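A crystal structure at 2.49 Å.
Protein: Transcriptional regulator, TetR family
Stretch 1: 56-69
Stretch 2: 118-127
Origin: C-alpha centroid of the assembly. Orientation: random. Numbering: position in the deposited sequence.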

# COMPACT_ATOMS: atom_id res chain seq x y z
N ILE A 56 17.78 9.77 8.78
CA ILE A 56 16.43 10.30 8.72
C ILE A 56 15.44 9.22 9.21
O ILE A 56 14.57 9.50 10.04
CB ILE A 56 16.03 10.74 7.31
CG1 ILE A 56 16.82 11.99 6.89
CG2 ILE A 56 14.55 11.01 7.25
CD1 ILE A 56 16.63 12.40 5.36
N PHE A 57 15.57 8.00 8.69
CA PHE A 57 14.74 6.89 9.15
C PHE A 57 14.83 6.67 10.67
O PHE A 57 13.82 6.46 11.34
CB PHE A 57 15.07 5.57 8.45
CG PHE A 57 14.46 4.39 9.12
CD1 PHE A 57 13.10 4.13 8.96
CD2 PHE A 57 15.19 3.59 9.96
CE1 PHE A 57 12.51 3.07 9.62
CE2 PHE A 57 14.60 2.53 10.62
CZ PHE A 57 13.26 2.28 10.44
N GLN A 58 16.05 6.69 11.20
CA GLN A 58 16.25 6.54 12.63
C GLN A 58 15.51 7.59 13.46
O GLN A 58 15.16 7.29 14.61
CB GLN A 58 17.73 6.54 13.01
CG GLN A 58 18.44 5.28 12.62
CD GLN A 58 19.93 5.30 12.95
OE1 GLN A 58 20.64 6.30 12.77
NE2 GLN A 58 20.42 4.17 13.41
N GLU A 59 15.31 8.80 12.91
CA GLU A 59 14.53 9.86 13.59
C GLU A 59 13.04 9.51 13.52
O GLU A 59 12.34 9.73 14.49
CB GLU A 59 14.75 11.28 13.04
CG GLU A 59 16.21 11.86 13.02
CD GLU A 59 16.91 11.97 14.38
OE1 GLU A 59 16.22 12.17 15.42
OE2 GLU A 59 18.17 11.87 14.41
N TYR A 60 12.57 9.01 12.38
CA TYR A 60 11.16 8.59 12.17
C TYR A 60 10.83 7.42 13.11
O TYR A 60 9.84 7.46 13.82
CB TYR A 60 10.91 8.19 10.70
CG TYR A 60 9.52 7.65 10.35
CD1 TYR A 60 8.34 8.40 10.53
CD2 TYR A 60 9.38 6.39 9.82
CE1 TYR A 60 7.05 7.86 10.19
CE2 TYR A 60 8.16 5.87 9.49
CZ TYR A 60 6.99 6.59 9.67
OH TYR A 60 5.82 5.95 9.27
N GLU A 61 11.72 6.43 13.12
CA GLU A 61 11.63 5.25 14.00
C GLU A 61 11.49 5.69 15.47
O GLU A 61 10.58 5.23 16.17
CB GLU A 61 12.88 4.38 13.81
CG GLU A 61 12.88 3.04 14.53
CD GLU A 61 14.21 2.30 14.44
OE1 GLU A 61 15.30 2.93 14.47
OE2 GLU A 61 14.15 1.06 14.39
N LYS A 62 12.35 6.59 15.93
CA LYS A 62 12.28 7.11 17.32
C LYS A 62 10.96 7.81 17.60
O LYS A 62 10.42 7.67 18.69
CB LYS A 62 13.42 8.10 17.64
CG LYS A 62 14.77 7.46 17.96
CD LYS A 62 15.92 8.52 18.07
CE LYS A 62 17.31 7.85 18.01
NZ LYS A 62 18.37 8.73 17.42
N LEU A 63 10.46 8.54 16.61
CA LEU A 63 9.23 9.31 16.75
C LEU A 63 8.03 8.38 16.91
O LEU A 63 7.27 8.51 17.86
CB LEU A 63 9.01 10.21 15.52
CG LEU A 63 8.11 11.42 15.70
CD1 LEU A 63 8.92 12.45 16.49
CD2 LEU A 63 7.60 11.99 14.36
N VAL A 64 7.91 7.42 16.00
CA VAL A 64 6.78 6.48 16.00
C VAL A 64 6.80 5.59 17.26
O VAL A 64 5.75 5.41 17.90
CB VAL A 64 6.73 5.68 14.71
CG1 VAL A 64 5.65 4.62 14.76
CG2 VAL A 64 6.53 6.66 13.52
N ASP A 65 7.98 5.09 17.65
CA ASP A 65 8.15 4.35 18.91
C ASP A 65 7.69 5.14 20.13
O ASP A 65 7.14 4.56 21.07
CB ASP A 65 9.61 3.96 19.13
CG ASP A 65 10.06 2.80 18.28
OD1 ASP A 65 9.25 2.08 17.62
OD2 ASP A 65 11.29 2.57 18.30
N TYR A 66 7.96 6.45 20.13
CA TYR A 66 7.57 7.35 21.22
C TYR A 66 6.04 7.49 21.19
O TYR A 66 5.42 7.34 22.21
CB TYR A 66 8.31 8.72 21.08
CG TYR A 66 8.38 9.66 22.28
CD1 TYR A 66 8.59 9.18 23.59
CD2 TYR A 66 8.41 11.05 22.10
CE1 TYR A 66 8.72 10.08 24.69
CE2 TYR A 66 8.53 11.96 23.20
CZ TYR A 66 8.69 11.47 24.50
OH TYR A 66 8.86 12.37 25.59
N TYR A 67 5.43 7.71 20.02
CA TYR A 67 3.98 7.79 19.96
C TYR A 67 3.30 6.46 20.33
O TYR A 67 2.29 6.47 21.02
CB TYR A 67 3.48 8.24 18.57
CG TYR A 67 3.93 9.61 18.08
CD1 TYR A 67 4.12 10.68 18.95
CD2 TYR A 67 4.07 9.85 16.71
CE1 TYR A 67 4.49 11.94 18.48
CE2 TYR A 67 4.43 11.11 16.22
CZ TYR A 67 4.64 12.14 17.10
OH TYR A 67 5.01 13.38 16.63
N LEU A 68 3.86 5.34 19.87
CA LEU A 68 3.30 3.98 20.12
C LEU A 68 3.88 3.24 21.34
O LEU A 68 3.98 1.99 21.32
CB LEU A 68 3.45 3.14 18.88
CG LEU A 68 2.83 3.71 17.61
CD1 LEU A 68 3.01 2.71 16.46
CD2 LEU A 68 1.34 4.04 17.85
N ASP A 69 4.27 4.01 22.37
CA ASP A 69 4.74 3.47 23.63
C ASP A 69 3.44 3.55 24.41
O ASP A 69 3.04 4.63 24.87
CB ASP A 69 5.85 4.33 24.25
CG ASP A 69 6.41 3.76 25.54
OD1 ASP A 69 5.87 2.79 26.11
OD2 ASP A 69 7.43 4.33 25.98
N GLU A 118 12.25 -4.96 11.69
CA GLU A 118 12.08 -4.99 13.16
C GLU A 118 11.11 -3.94 13.68
O GLU A 118 10.36 -4.19 14.64
CB GLU A 118 13.43 -4.89 13.86
CG GLU A 118 14.27 -6.12 13.66
CD GLU A 118 15.61 -6.07 14.39
OE1 GLU A 118 16.30 -5.01 14.36
OE2 GLU A 118 15.97 -7.11 14.99
N PHE A 119 11.16 -2.77 13.06
CA PHE A 119 10.29 -1.65 13.35
C PHE A 119 8.82 -2.00 13.01
O PHE A 119 7.88 -1.68 13.78
CB PHE A 119 10.80 -0.44 12.55
CG PHE A 119 9.95 0.79 12.65
CD1 PHE A 119 9.61 1.32 13.89
CD2 PHE A 119 9.51 1.43 11.49
CE1 PHE A 119 8.84 2.47 13.97
CE2 PHE A 119 8.75 2.56 11.55
CZ PHE A 119 8.41 3.09 12.80
N THR A 120 8.63 -2.63 11.85
CA THR A 120 7.32 -3.11 11.41
C THR A 120 6.72 -4.09 12.44
O THR A 120 5.55 -3.93 12.80
CB THR A 120 7.43 -3.64 9.98
OG1 THR A 120 7.75 -2.52 9.16
CG2 THR A 120 6.10 -4.31 9.45
N ASN A 121 7.53 -5.01 12.97
CA ASN A 121 7.07 -5.93 14.04
C ASN A 121 6.68 -5.21 15.34
O ASN A 121 5.70 -5.60 15.97
CB ASN A 121 8.09 -7.04 14.33
CG ASN A 121 8.25 -8.04 13.15
OD1 ASN A 121 7.65 -7.90 12.09
ND2 ASN A 121 9.07 -9.05 13.37
N ARG A 122 7.43 -4.17 15.72
CA ARG A 122 7.10 -3.33 16.89
C ARG A 122 5.76 -2.62 16.67
O ARG A 122 4.89 -2.61 17.56
CB ARG A 122 8.20 -2.30 17.21
CG ARG A 122 9.35 -2.85 18.04
CD ARG A 122 10.46 -1.82 18.38
NE ARG A 122 11.53 -1.86 17.38
CZ ARG A 122 11.99 -0.85 16.63
NH1 ARG A 122 11.55 0.39 16.77
NH2 ARG A 122 12.96 -1.10 15.74
N CYS A 123 5.61 -2.03 15.48
CA CYS A 123 4.37 -1.33 15.13
C CYS A 123 3.17 -2.28 15.16
O CYS A 123 2.17 -1.99 15.83
CB CYS A 123 4.50 -0.61 13.79
SG CYS A 123 5.67 0.77 13.85
N LEU A 124 3.32 -3.44 14.52
CA LEU A 124 2.30 -4.50 14.53
C LEU A 124 1.98 -4.97 15.95
O LEU A 124 0.82 -5.21 16.27
CB LEU A 124 2.72 -5.72 13.69
CG LEU A 124 2.78 -5.59 12.17
CD1 LEU A 124 3.43 -6.84 11.60
CD2 LEU A 124 1.37 -5.39 11.63
N ALA A 125 3.03 -5.13 16.77
CA ALA A 125 2.87 -5.52 18.17
C ALA A 125 2.17 -4.42 19.00
O ALA A 125 1.57 -4.72 20.03
CB ALA A 125 4.24 -5.88 18.77
N ALA A 126 2.26 -3.16 18.57
CA ALA A 126 1.56 -2.06 19.23
C ALA A 126 0.09 -2.06 18.79
O ALA A 126 -0.80 -1.75 19.59
CB ALA A 126 2.23 -0.72 18.94
N ILE A 127 -0.17 -2.42 17.52
CA ILE A 127 -1.56 -2.51 17.02
C ILE A 127 -2.28 -3.65 17.76
O ILE A 127 -3.41 -3.47 18.21
CB ILE A 127 -1.64 -2.69 15.51
CG1 ILE A 127 -1.06 -1.45 14.79
CG2 ILE A 127 -3.08 -2.87 15.06
CD1 ILE A 127 -0.77 -1.69 13.32
O HOH W 1 5.66 -0.51 20.08

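The two stretches are helical segments of one chain that run side by side in the same direction. Their axes differ by only 15° and come no closer than 10.8 Å, a wide spacing that leaves room for large side chains between the backbones. Residues 56-67 are helical, and Leu68 is the first residue to leave helical phi/psi (-95/31), although its N still reaches Val64 O at 2.7 Å. Stretch 2 is helical throughout. The backbones are in register at two points: the CA atoms of Glu61 and Phe119 lie 7.1 Å apart, and those of Leu68 and Ala126 6.3 Å. A step of seven residues in each stretch, about two helical turns, separates these two points of register.

The principal bump is Phe119, which has 107 Å² covered by stretch 1, the largest share of any residue here. Its CA-to-CB bond points toward the partner, and chi1 in the t well (175°) carries the ring into a hollow bounded by Phe57, Glu61, Val64 and Asp65. Successive steps of four, three and one place these residues along one side of the first helix. The walls can be located one by one. Glu61 CA lies over one face of the ring, while its CG approaches Phe119 CD1 at 3.7 Å, so the aliphatic part of an acidic side chain serves as packing surface. Val64 CB meets the tip of the ring, Phe119 CZ, at 3.6 Å and near the ring plane. Asp65 OD1 also lies at the edge, 3.7 Å from Phe119 CE1, where the ring's partly positive rim suits a carboxylate oxygen. Phe57 turns its edge toward the Phe119 face in an offset edge-to-face pair, with centroids 5.7 Å apart and planes at 81°; its CE1 is 3.9 Å from Phe119 CD2. Tyr60 adds an oblique contact, CE2 to Phe119 CE2 at 3.9 Å.

Further along, the bumps become smaller. Val64 CG1 lies 4.0 Å from Cys123 SG, and Leu68 CD1 approaches the same sulfur at 4.2 Å, so Cys123 touches two aliphatic side chains. The short side chain of Ala126 then allows close approach: Leu68 CB and Ala126 CB are 4.0 Å apart, and both CA-to-CB bonds point toward the opposing stretch. Nearby, a water donates to Leu68 O at 3.3 Å and, weakly, to Arg122 O at 3.4 Å, linking the two backbones.

Alongside this apolar packing, Arg122 forms a charged clamp. Its guanidinium reaches two carboxylates one helical turn apart: NH2 donates to Glu61 OE2 at 2.8 Å with an N-H...acceptor angle of 170°, a nearly straight hydrogen bond within a salt bridge, and NH1 forms a second salt bridge with Asp65 OD2 at 2.7 Å. Both carboxylate oxygens lie at the guanidinium edge, near its plane. Glu61 and Asp65 thus have two roles, helping to frame the Phe119 pocket and pairing with Arg122. Together the two stretches bury 416 Å².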